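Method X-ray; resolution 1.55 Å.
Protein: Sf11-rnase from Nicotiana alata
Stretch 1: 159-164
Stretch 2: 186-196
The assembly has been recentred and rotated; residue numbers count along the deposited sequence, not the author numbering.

Stretch 1, residues 159-164: GTPELY
Stretch 2 186-196: CDKTAKVLFRR

Contact between residues 159-164 and the C-terminal stretch 186-196 of Sf11-RNase, which meet through a single beta bridge, E162 with L193 (CA-CA 4.2 Å); the N-to-C directions of strands 162-164 and 192-194 differ by 61°, and 506 Å² is buried in all. C186, bonded covalently elsewhere in the structure, leads into a type I turn from D187 to A190. Inside the turn K188 (-76/-1) and T189 (-81/-1) carry the bend, A190 N to D187 O is a weak 3.3 Å hydrogen bond, and D187 OD1 (chi1 t) accepts from T189 N at 3.0 Å and from T189 OG1 at a very short 2.5 Å. D187 CB points toward stretch 1, 4.3 Å from P161 CG. The buried P161 ring, C-gamma endo, also packs on backbone, its CG 3.5 Å from K191 O. Water 1 donates to both K191 O (2.8 Å) and P161 O (2.7 Å), linking the two carbonyls. V192 (-110/128, chi1 t) sets CG1 3.4 Å from L163 N and its CA 3.6 Å from P161 O, a CA-H...O contact. L193 (-76/133; chi1 t, chi2 p) uses both backbone polar atoms: its N donates almost linearly to P161 O (2.9 Å, 176°), and its O accepts from L163 N (2.7 Å, 164°), so the pair of bonds brackets E162 (-138/153), whose CA lies 3.2 Å from L193 O. F194 (-107/90, chi1 t) points its CB away, yet L163 CD2 (chi1 t, chi2 p) sits over one ring face, 4.2 Å from the centroid of the F194 ring. R195 (-59/134; chi t, t, m, -77°) points CB toward stretch 1 and forms a two-pronged salt bridge with E162 (chi p, t, -85°): R195 NE to E162 OE1 is 2.9 Å, R195 NH2 to E162 OE2 2.8 Å, the carboxylate meeting the guanidinium edge. R195 N donates to water 2 at 2.9 Å. R196, the C terminus, stays out of reach.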

# COMPACT_ATOMS: atom_id res chain seq x y z
N GLY A 159 13.38 -18.30 -5.09
CA GLY A 159 12.57 -19.50 -4.98
C GLY A 159 11.60 -19.50 -3.82
O GLY A 159 10.84 -20.44 -3.65
N THR A 160 11.63 -18.44 -3.01
CA THR A 160 10.73 -18.34 -1.88
C THR A 160 9.90 -17.06 -1.96
O THR A 160 10.17 -16.09 -1.26
CB THR A 160 11.49 -18.34 -0.54
OG1 THR A 160 12.34 -19.49 -0.48
CG2 THR A 160 10.51 -18.39 0.63
N PRO A 161 8.88 -17.06 -2.82
CA PRO A 161 8.07 -15.85 -2.91
C PRO A 161 7.29 -15.62 -1.62
O PRO A 161 6.85 -16.58 -0.98
CB PRO A 161 7.16 -16.12 -4.10
CG PRO A 161 6.99 -17.61 -4.06
CD PRO A 161 8.40 -18.08 -3.77
N GLU A 162 7.14 -14.36 -1.24
CA GLU A 162 6.39 -14.03 -0.04
C GLU A 162 5.51 -12.82 -0.26
O GLU A 162 5.78 -11.98 -1.12
CB GLU A 162 7.34 -13.78 1.13
CG GLU A 162 8.25 -12.58 1.00
CD GLU A 162 9.11 -12.42 2.24
OE1 GLU A 162 8.65 -11.80 3.22
OE2 GLU A 162 10.24 -12.94 2.23
N LEU A 163 4.42 -12.76 0.49
CA LEU A 163 3.49 -11.64 0.39
C LEU A 163 4.18 -10.37 0.84
O LEU A 163 4.57 -10.24 2.00
CB LEU A 163 2.25 -11.91 1.25
CG LEU A 163 1.10 -10.92 1.10
CD1 LEU A 163 0.58 -10.92 -0.33
CD2 LEU A 163 -0.01 -11.30 2.06
N TYR A 164 4.32 -9.42 -0.08
CA TYR A 164 5.04 -8.18 0.19
C TYR A 164 4.09 -6.99 0.32
O TYR A 164 4.18 -6.21 1.27
CB TYR A 164 6.03 -7.97 -0.95
CG TYR A 164 6.97 -6.81 -0.78
CD1 TYR A 164 7.98 -6.85 0.17
CD2 TYR A 164 6.89 -5.70 -1.62
CE1 TYR A 164 8.90 -5.81 0.29
CE2 TYR A 164 7.80 -4.65 -1.51
CZ TYR A 164 8.80 -4.71 -0.56
OH TYR A 164 9.72 -3.69 -0.47
N CYS A 186 4.18 -12.81 -8.49
CA CYS A 186 4.21 -14.00 -7.65
C CYS A 186 4.37 -15.27 -8.48
O CYS A 186 3.61 -15.50 -9.42
CB CYS A 186 2.93 -14.15 -6.84
SG CYS A 186 2.55 -12.79 -5.69
N ASP A 187 5.35 -16.08 -8.11
CA ASP A 187 5.56 -17.36 -8.77
C ASP A 187 4.46 -18.32 -8.34
O ASP A 187 4.50 -18.87 -7.24
CB ASP A 187 6.92 -17.93 -8.37
CG ASP A 187 7.32 -19.11 -9.23
OD1 ASP A 187 6.42 -19.82 -9.73
OD2 ASP A 187 8.54 -19.34 -9.39
N LYS A 188 3.46 -18.49 -9.19
CA LYS A 188 2.30 -19.32 -8.86
C LYS A 188 2.59 -20.82 -8.95
O LYS A 188 1.71 -21.64 -8.67
CB LYS A 188 1.12 -18.95 -9.76
CG LYS A 188 0.76 -17.48 -9.64
CD LYS A 188 -0.43 -17.11 -10.50
CE LYS A 188 -0.66 -15.61 -10.48
NZ LYS A 188 -1.75 -15.22 -11.41
N THR A 189 3.82 -21.18 -9.32
CA THR A 189 4.19 -22.59 -9.39
C THR A 189 4.55 -23.11 -8.00
O THR A 189 4.87 -24.28 -7.82
CB THR A 189 5.40 -22.84 -10.33
OG1 THR A 189 6.59 -22.30 -9.73
CG2 THR A 189 5.16 -22.18 -11.68
N ALA A 190 4.49 -22.21 -7.03
CA ALA A 190 4.81 -22.54 -5.65
C ALA A 190 3.97 -21.70 -4.69
O ALA A 190 3.44 -20.66 -5.08
CB ALA A 190 6.29 -22.31 -5.38
N LYS A 191 3.87 -22.15 -3.45
CA LYS A 191 3.10 -21.41 -2.46
C LYS A 191 3.78 -20.09 -2.11
O LYS A 191 4.97 -19.90 -2.38
CB LYS A 191 2.89 -22.26 -1.20
CG LYS A 191 1.98 -23.47 -1.43
CD LYS A 191 1.51 -24.07 -0.12
CE LYS A 191 0.51 -25.19 -0.35
NZ LYS A 191 -0.08 -25.67 0.94
N VAL A 192 3.01 -19.19 -1.52
CA VAL A 192 3.50 -17.88 -1.13
C VAL A 192 3.59 -17.76 0.39
O VAL A 192 2.63 -18.03 1.11
CB VAL A 192 2.55 -16.78 -1.66
CG1 VAL A 192 3.05 -15.40 -1.24
CG2 VAL A 192 2.45 -16.87 -3.17
N LEU A 193 4.75 -17.34 0.87
CA LEU A 193 4.97 -17.19 2.30
C LEU A 193 4.30 -15.93 2.85
O LEU A 193 4.38 -14.86 2.26
CB LEU A 193 6.47 -17.11 2.59
CG LEU A 193 6.88 -16.80 4.04
CD1 LEU A 193 6.43 -17.94 4.95
CD2 LEU A 193 8.39 -16.62 4.11
N PHE A 194 3.60 -16.09 3.97
CA PHE A 194 3.03 -14.97 4.71
C PHE A 194 3.87 -14.80 5.97
O PHE A 194 3.63 -15.44 6.99
CB PHE A 194 1.56 -15.28 5.06
CG PHE A 194 0.75 -14.08 5.53
CD1 PHE A 194 1.27 -12.79 5.50
CD2 PHE A 194 -0.55 -14.26 6.00
CE1 PHE A 194 0.51 -11.70 5.94
CE2 PHE A 194 -1.32 -13.18 6.44
CZ PHE A 194 -0.79 -11.90 6.41
N ARG A 195 4.91 -13.98 5.86
CA ARG A 195 5.90 -13.84 6.93
C ARG A 195 5.32 -13.39 8.26
O ARG A 195 4.54 -12.44 8.34
CB ARG A 195 7.02 -12.91 6.50
CG ARG A 195 8.22 -12.94 7.45
CD ARG A 195 9.38 -12.15 6.86
NE ARG A 195 9.91 -12.76 5.65
CZ ARG A 195 10.69 -13.84 5.63
NH1 ARG A 195 11.05 -14.43 6.76
NH2 ARG A 195 11.11 -14.34 4.47
N ARG A 196 5.73 -14.09 9.31
CA ARG A 196 5.32 -13.77 10.67
C ARG A 196 6.06 -12.53 11.17
O ARG A 196 5.42 -11.65 11.79
CB ARG A 196 5.63 -14.96 11.58
CG ARG A 196 5.31 -14.75 13.05
CD ARG A 196 3.82 -14.87 13.32
NE ARG A 196 3.06 -13.81 12.66
CZ ARG A 196 3.12 -12.53 12.99
NH1 ARG A 196 3.92 -12.13 13.97
NH2 ARG A 196 2.38 -11.64 12.34
OXT ARG A 196 7.28 -12.46 10.94
O HOH W 1 7.33 -19.25 -1.11
O HOH W 2 5.59 -12.08 3.73